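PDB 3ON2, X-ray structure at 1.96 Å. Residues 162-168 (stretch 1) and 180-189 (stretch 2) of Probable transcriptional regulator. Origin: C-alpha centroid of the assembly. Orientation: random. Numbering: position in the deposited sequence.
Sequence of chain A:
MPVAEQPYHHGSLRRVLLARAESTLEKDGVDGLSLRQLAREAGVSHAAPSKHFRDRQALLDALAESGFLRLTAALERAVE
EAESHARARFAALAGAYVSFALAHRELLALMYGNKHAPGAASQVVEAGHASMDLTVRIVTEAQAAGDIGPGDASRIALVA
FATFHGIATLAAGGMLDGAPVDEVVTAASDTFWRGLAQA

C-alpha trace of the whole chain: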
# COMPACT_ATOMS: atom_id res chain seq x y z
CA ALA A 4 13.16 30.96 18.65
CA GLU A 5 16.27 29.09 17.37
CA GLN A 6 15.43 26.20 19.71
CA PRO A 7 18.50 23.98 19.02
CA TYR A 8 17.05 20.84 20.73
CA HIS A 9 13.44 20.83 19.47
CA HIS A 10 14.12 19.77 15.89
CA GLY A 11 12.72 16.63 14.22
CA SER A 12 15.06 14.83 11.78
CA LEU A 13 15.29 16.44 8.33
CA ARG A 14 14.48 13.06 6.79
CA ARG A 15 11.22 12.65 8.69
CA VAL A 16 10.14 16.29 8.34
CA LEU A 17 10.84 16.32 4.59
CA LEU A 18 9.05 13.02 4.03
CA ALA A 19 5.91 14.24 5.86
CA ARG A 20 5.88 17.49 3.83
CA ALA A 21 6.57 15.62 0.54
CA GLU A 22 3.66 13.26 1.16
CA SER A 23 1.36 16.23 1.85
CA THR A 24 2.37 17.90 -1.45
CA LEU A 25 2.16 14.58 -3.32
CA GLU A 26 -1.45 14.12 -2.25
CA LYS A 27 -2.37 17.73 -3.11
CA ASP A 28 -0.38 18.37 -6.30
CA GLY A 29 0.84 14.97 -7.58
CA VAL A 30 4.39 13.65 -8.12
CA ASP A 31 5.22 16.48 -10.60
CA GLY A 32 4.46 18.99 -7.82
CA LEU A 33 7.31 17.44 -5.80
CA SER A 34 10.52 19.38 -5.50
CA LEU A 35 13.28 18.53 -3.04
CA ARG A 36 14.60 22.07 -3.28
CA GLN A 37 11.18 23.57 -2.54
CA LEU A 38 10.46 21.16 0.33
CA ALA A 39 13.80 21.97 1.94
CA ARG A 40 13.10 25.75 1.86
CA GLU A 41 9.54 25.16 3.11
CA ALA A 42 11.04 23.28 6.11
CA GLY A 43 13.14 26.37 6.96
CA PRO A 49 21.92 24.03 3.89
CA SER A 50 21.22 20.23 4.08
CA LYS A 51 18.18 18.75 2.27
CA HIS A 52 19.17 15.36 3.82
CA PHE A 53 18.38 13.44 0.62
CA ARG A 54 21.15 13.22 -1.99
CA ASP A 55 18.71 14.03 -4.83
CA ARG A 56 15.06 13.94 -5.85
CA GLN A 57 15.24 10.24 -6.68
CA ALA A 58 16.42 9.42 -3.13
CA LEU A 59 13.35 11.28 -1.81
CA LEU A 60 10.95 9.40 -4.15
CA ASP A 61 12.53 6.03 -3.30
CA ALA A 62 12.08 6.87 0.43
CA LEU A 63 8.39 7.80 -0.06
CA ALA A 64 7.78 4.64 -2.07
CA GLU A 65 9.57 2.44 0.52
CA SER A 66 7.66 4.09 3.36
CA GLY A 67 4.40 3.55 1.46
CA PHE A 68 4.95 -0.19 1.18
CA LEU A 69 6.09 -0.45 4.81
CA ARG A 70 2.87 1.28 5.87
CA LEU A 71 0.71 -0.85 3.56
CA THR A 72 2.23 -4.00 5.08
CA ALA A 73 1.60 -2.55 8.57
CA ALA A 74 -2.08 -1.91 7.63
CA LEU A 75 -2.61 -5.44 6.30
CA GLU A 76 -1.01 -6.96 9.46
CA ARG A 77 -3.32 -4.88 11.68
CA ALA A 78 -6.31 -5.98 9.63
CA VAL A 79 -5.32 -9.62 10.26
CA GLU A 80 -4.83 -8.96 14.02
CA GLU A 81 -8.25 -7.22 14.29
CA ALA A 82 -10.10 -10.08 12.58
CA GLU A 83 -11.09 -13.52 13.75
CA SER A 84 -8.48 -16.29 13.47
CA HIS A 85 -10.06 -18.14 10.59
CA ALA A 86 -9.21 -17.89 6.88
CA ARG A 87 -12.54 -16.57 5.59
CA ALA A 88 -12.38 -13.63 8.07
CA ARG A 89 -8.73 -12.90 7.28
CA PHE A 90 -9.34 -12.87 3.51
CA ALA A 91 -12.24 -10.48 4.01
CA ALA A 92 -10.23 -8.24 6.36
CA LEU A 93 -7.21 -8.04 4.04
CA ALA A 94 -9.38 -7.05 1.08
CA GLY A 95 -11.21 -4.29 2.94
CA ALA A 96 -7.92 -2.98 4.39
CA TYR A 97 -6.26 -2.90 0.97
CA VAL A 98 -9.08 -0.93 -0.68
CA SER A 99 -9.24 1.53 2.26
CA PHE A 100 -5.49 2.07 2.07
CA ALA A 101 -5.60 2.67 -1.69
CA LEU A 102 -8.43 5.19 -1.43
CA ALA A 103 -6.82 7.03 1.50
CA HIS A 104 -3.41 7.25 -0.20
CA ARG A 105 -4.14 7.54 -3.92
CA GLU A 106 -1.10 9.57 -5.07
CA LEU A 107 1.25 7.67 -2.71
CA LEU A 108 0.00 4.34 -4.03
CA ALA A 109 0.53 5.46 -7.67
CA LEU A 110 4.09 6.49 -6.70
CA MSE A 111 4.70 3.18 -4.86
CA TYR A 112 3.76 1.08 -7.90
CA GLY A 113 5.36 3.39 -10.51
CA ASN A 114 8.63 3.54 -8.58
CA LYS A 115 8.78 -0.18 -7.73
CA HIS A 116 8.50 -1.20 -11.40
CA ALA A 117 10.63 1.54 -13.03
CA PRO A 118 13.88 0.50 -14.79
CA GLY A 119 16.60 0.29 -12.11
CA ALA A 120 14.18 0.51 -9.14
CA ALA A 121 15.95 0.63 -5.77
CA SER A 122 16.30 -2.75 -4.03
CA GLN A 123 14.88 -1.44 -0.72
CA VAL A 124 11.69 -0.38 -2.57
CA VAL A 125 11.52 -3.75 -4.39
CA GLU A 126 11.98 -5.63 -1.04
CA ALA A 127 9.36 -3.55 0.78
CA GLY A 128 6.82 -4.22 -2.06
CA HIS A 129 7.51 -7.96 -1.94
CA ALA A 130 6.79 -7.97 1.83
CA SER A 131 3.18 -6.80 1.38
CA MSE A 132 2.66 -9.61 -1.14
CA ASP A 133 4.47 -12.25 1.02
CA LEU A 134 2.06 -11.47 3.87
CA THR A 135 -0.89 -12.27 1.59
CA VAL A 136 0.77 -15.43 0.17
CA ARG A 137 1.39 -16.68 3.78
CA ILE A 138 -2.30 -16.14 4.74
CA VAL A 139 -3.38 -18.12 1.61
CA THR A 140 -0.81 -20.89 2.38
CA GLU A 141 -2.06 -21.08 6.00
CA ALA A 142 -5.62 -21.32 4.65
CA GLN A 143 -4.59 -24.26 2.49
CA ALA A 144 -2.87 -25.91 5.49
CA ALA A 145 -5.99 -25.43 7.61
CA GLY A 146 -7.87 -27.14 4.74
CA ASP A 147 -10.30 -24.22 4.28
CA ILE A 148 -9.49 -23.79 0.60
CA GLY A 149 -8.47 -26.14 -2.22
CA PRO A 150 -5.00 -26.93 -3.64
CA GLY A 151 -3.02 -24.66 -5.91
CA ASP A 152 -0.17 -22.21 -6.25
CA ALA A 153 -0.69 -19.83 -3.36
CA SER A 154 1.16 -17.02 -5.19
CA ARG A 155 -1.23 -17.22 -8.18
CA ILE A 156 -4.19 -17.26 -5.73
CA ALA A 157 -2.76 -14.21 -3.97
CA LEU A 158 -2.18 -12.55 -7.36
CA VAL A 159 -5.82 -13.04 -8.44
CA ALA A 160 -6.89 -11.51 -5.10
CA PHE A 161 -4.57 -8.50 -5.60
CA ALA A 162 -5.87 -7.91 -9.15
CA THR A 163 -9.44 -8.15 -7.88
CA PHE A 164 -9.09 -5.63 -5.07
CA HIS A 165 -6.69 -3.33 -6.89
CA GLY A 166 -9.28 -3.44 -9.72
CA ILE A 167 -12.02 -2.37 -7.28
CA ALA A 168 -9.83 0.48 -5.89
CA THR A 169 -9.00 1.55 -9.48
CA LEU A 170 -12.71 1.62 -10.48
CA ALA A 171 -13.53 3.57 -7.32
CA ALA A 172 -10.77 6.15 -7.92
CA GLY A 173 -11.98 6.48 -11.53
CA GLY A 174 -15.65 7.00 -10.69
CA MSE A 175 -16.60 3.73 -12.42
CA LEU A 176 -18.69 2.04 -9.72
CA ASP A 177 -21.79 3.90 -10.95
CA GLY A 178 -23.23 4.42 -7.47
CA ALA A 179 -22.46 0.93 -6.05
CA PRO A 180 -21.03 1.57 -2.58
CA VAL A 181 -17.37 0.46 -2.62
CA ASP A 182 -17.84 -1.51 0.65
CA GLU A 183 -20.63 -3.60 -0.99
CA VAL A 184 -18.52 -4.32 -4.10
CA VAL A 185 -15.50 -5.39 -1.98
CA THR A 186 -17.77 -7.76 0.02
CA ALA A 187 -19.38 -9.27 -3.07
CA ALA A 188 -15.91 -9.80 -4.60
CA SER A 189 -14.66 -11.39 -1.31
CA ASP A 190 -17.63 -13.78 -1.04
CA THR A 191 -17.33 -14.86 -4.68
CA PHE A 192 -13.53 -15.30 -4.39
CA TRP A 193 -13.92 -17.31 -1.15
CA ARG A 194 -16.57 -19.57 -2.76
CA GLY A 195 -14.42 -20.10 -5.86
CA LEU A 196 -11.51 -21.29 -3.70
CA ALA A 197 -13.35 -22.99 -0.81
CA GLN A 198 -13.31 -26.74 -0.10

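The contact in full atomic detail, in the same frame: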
# COMPACT_ATOMS: atom_id res chain seq x y z
N ALA A 162 -5.29 -8.48 -7.94
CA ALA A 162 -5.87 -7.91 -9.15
C ALA A 162 -7.32 -7.53 -8.89
O ALA A 162 -7.77 -6.45 -9.32
CB ALA A 162 -5.79 -8.89 -10.30
N THR A 163 -8.04 -8.42 -8.22
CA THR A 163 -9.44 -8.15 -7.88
C THR A 163 -9.60 -6.88 -7.07
O THR A 163 -10.38 -5.99 -7.45
CB THR A 163 -10.08 -9.32 -7.14
OG1 THR A 163 -10.00 -10.49 -7.97
CG2 THR A 163 -11.57 -8.99 -6.80
N PHE A 164 -8.88 -6.78 -5.96
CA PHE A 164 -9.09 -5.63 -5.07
C PHE A 164 -8.37 -4.36 -5.52
O PHE A 164 -8.87 -3.25 -5.28
CB PHE A 164 -8.91 -6.04 -3.58
CG PHE A 164 -9.89 -7.10 -3.19
CD1 PHE A 164 -11.24 -6.78 -3.02
CD2 PHE A 164 -9.51 -8.44 -3.15
CE1 PHE A 164 -12.18 -7.77 -2.75
CE2 PHE A 164 -10.46 -9.45 -2.87
CZ PHE A 164 -11.78 -9.09 -2.66
N HIS A 165 -7.23 -4.50 -6.20
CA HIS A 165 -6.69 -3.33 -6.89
C HIS A 165 -7.62 -2.86 -8.02
O HIS A 165 -7.71 -1.66 -8.29
CB HIS A 165 -5.28 -3.56 -7.43
CG HIS A 165 -4.62 -2.31 -7.90
ND1 HIS A 165 -4.27 -1.29 -7.04
CD2 HIS A 165 -4.26 -1.89 -9.14
CE1 HIS A 165 -3.74 -0.29 -7.73
NE2 HIS A 165 -3.70 -0.64 -9.00
N GLY A 166 -8.26 -3.80 -8.72
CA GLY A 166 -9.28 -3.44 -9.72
C GLY A 166 -10.44 -2.65 -9.13
O GLY A 166 -10.83 -1.64 -9.68
N ILE A 167 -10.99 -3.11 -8.00
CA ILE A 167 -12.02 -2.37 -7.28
C ILE A 167 -11.55 -0.94 -6.89
O ILE A 167 -12.26 0.06 -7.17
CB ILE A 167 -12.61 -3.16 -6.05
CG1 ILE A 167 -13.36 -4.42 -6.53
CG2 ILE A 167 -13.63 -2.26 -5.27
CD1 ILE A 167 -13.86 -5.34 -5.34
N ALA A 168 -10.38 -0.83 -6.27
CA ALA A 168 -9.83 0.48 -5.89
C ALA A 168 -9.65 1.41 -7.12
O ALA A 168 -9.95 2.61 -7.06
CB ALA A 168 -8.53 0.32 -5.10
N PRO A 180 -21.90 1.15 -3.67
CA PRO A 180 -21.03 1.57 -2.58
C PRO A 180 -19.77 0.68 -2.60
O PRO A 180 -19.87 -0.55 -2.73
CB PRO A 180 -21.88 1.32 -1.33
CG PRO A 180 -23.30 1.32 -1.82
CD PRO A 180 -23.22 0.69 -3.18
N VAL A 181 -18.59 1.27 -2.53
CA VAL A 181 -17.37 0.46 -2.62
C VAL A 181 -17.37 -0.72 -1.62
O VAL A 181 -16.97 -1.83 -1.97
CB VAL A 181 -16.07 1.31 -2.54
CG1 VAL A 181 -15.96 2.08 -1.26
CG2 VAL A 181 -14.83 0.42 -2.71
N ASP A 182 -17.82 -0.47 -0.39
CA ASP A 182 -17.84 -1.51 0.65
C ASP A 182 -18.65 -2.74 0.21
O ASP A 182 -18.24 -3.89 0.46
CB ASP A 182 -18.38 -0.91 1.98
CG ASP A 182 -18.25 -1.86 3.18
OD1 ASP A 182 -17.11 -2.22 3.57
OD2 ASP A 182 -19.31 -2.22 3.76
N GLU A 183 -19.78 -2.51 -0.47
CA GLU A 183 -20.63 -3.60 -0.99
C GLU A 183 -19.97 -4.37 -2.13
O GLU A 183 -20.16 -5.57 -2.25
CB GLU A 183 -21.99 -3.06 -1.45
CG GLU A 183 -22.87 -2.51 -0.29
CD GLU A 183 -24.29 -2.14 -0.73
OE1 GLU A 183 -24.69 -2.48 -1.86
OE2 GLU A 183 -25.01 -1.50 0.07
N VAL A 184 -19.20 -3.68 -2.96
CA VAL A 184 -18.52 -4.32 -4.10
C VAL A 184 -17.35 -5.16 -3.58
O VAL A 184 -17.15 -6.29 -4.02
CB VAL A 184 -18.04 -3.26 -5.14
CG1 VAL A 184 -17.27 -3.90 -6.31
CG2 VAL A 184 -19.21 -2.51 -5.68
N VAL A 185 -16.57 -4.61 -2.65
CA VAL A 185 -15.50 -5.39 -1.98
C VAL A 185 -16.05 -6.70 -1.38
O VAL A 185 -15.51 -7.79 -1.60
CB VAL A 185 -14.76 -4.54 -0.90
CG1 VAL A 185 -13.78 -5.40 -0.07
CG2 VAL A 185 -14.01 -3.38 -1.55
N THR A 186 -17.15 -6.58 -0.64
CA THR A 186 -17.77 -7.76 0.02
C THR A 186 -18.26 -8.78 -0.98
O THR A 186 -17.99 -9.97 -0.80
CB THR A 186 -18.93 -7.34 0.97
OG1 THR A 186 -18.39 -6.49 1.98
CG2 THR A 186 -19.51 -8.56 1.68
N ALA A 187 -18.90 -8.32 -2.06
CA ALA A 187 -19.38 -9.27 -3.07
C ALA A 187 -18.18 -9.98 -3.71
O ALA A 187 -18.20 -11.20 -3.90
CB ALA A 187 -20.22 -8.56 -4.13
N ALA A 188 -17.13 -9.22 -4.02
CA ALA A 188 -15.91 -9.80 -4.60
C ALA A 188 -15.24 -10.81 -3.63
O ALA A 188 -14.77 -11.88 -4.06
CB ALA A 188 -14.92 -8.68 -5.00
N SER A 189 -15.19 -10.46 -2.35
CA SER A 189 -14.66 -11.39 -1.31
C SER A 189 -15.44 -12.67 -1.16
O SER A 189 -14.82 -13.74 -1.07
CB SER A 189 -14.52 -10.72 0.08
OG SER A 189 -13.52 -9.70 0.04

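Residues 162-168 lie within a longer helix, and residues 181-189 begin a second one, with Pro 180 at its N-cap position. Proline suits this place because its nitrogen carries no hydrogen to donate, while its carbonyl remains free to accept: Val 184 N bonds to Pro 180 O at 3.2 Å. The two helices run nearly antiparallel, at 164°, and their axes approach to 10.5 Å. Thr 163 lies across from Ala 188, and Ile 167, one turn later, across from Val 185, one turn earlier. Within each helix the usual i to i+4 backbone hydrogen bonds form, such as Ile 167 N to Thr 163 O at 3.0 Å; no hydrogen bond crosses between the two, and the contact rests on apolar packing.

Ile 167 is the centre of this packing. Its side chain is a knob in the hole formed by Val 181, Val 184, Val 185 and Ala 188. With chi1 m and chi2 t, the extended chain carries Ile 167 CD1 to 3.5 Å from Ala 188 CB and 3.8 Å from Val 184 CG1, while Ile 167 CG2 lies 3.9 Å from both Val 181 CG2 and Val 185 CG2. The branched valines line the hole, and the small methyl of Ala 188 leaves room for neighbours: Thr 163 CG2 also reaches Ala 188 CB, at 3.8 Å, while the threonine hydroxyl is hydrogen-bonded elsewhere in the structure.

The CA-to-CB bond of Phe 164 points sideways relative to the second helix, but the long, flat side chain brings its ring end nearer. Phe 164 CE1 packs 3.7 Å from Ala 188 CB and 3.9 Å from Val 185 CG1. Val 185 O lies at the ring edge, 3.5 Å from CE1 of Phe 164, where the slightly positive C-H rim can face a carbonyl oxygen favourably. Ser 189 OG approaches Phe 164 CZ obliquely at 3.3 Å, a close contact that is not a hydrogen bond; the small serine side chain fits beside the ring.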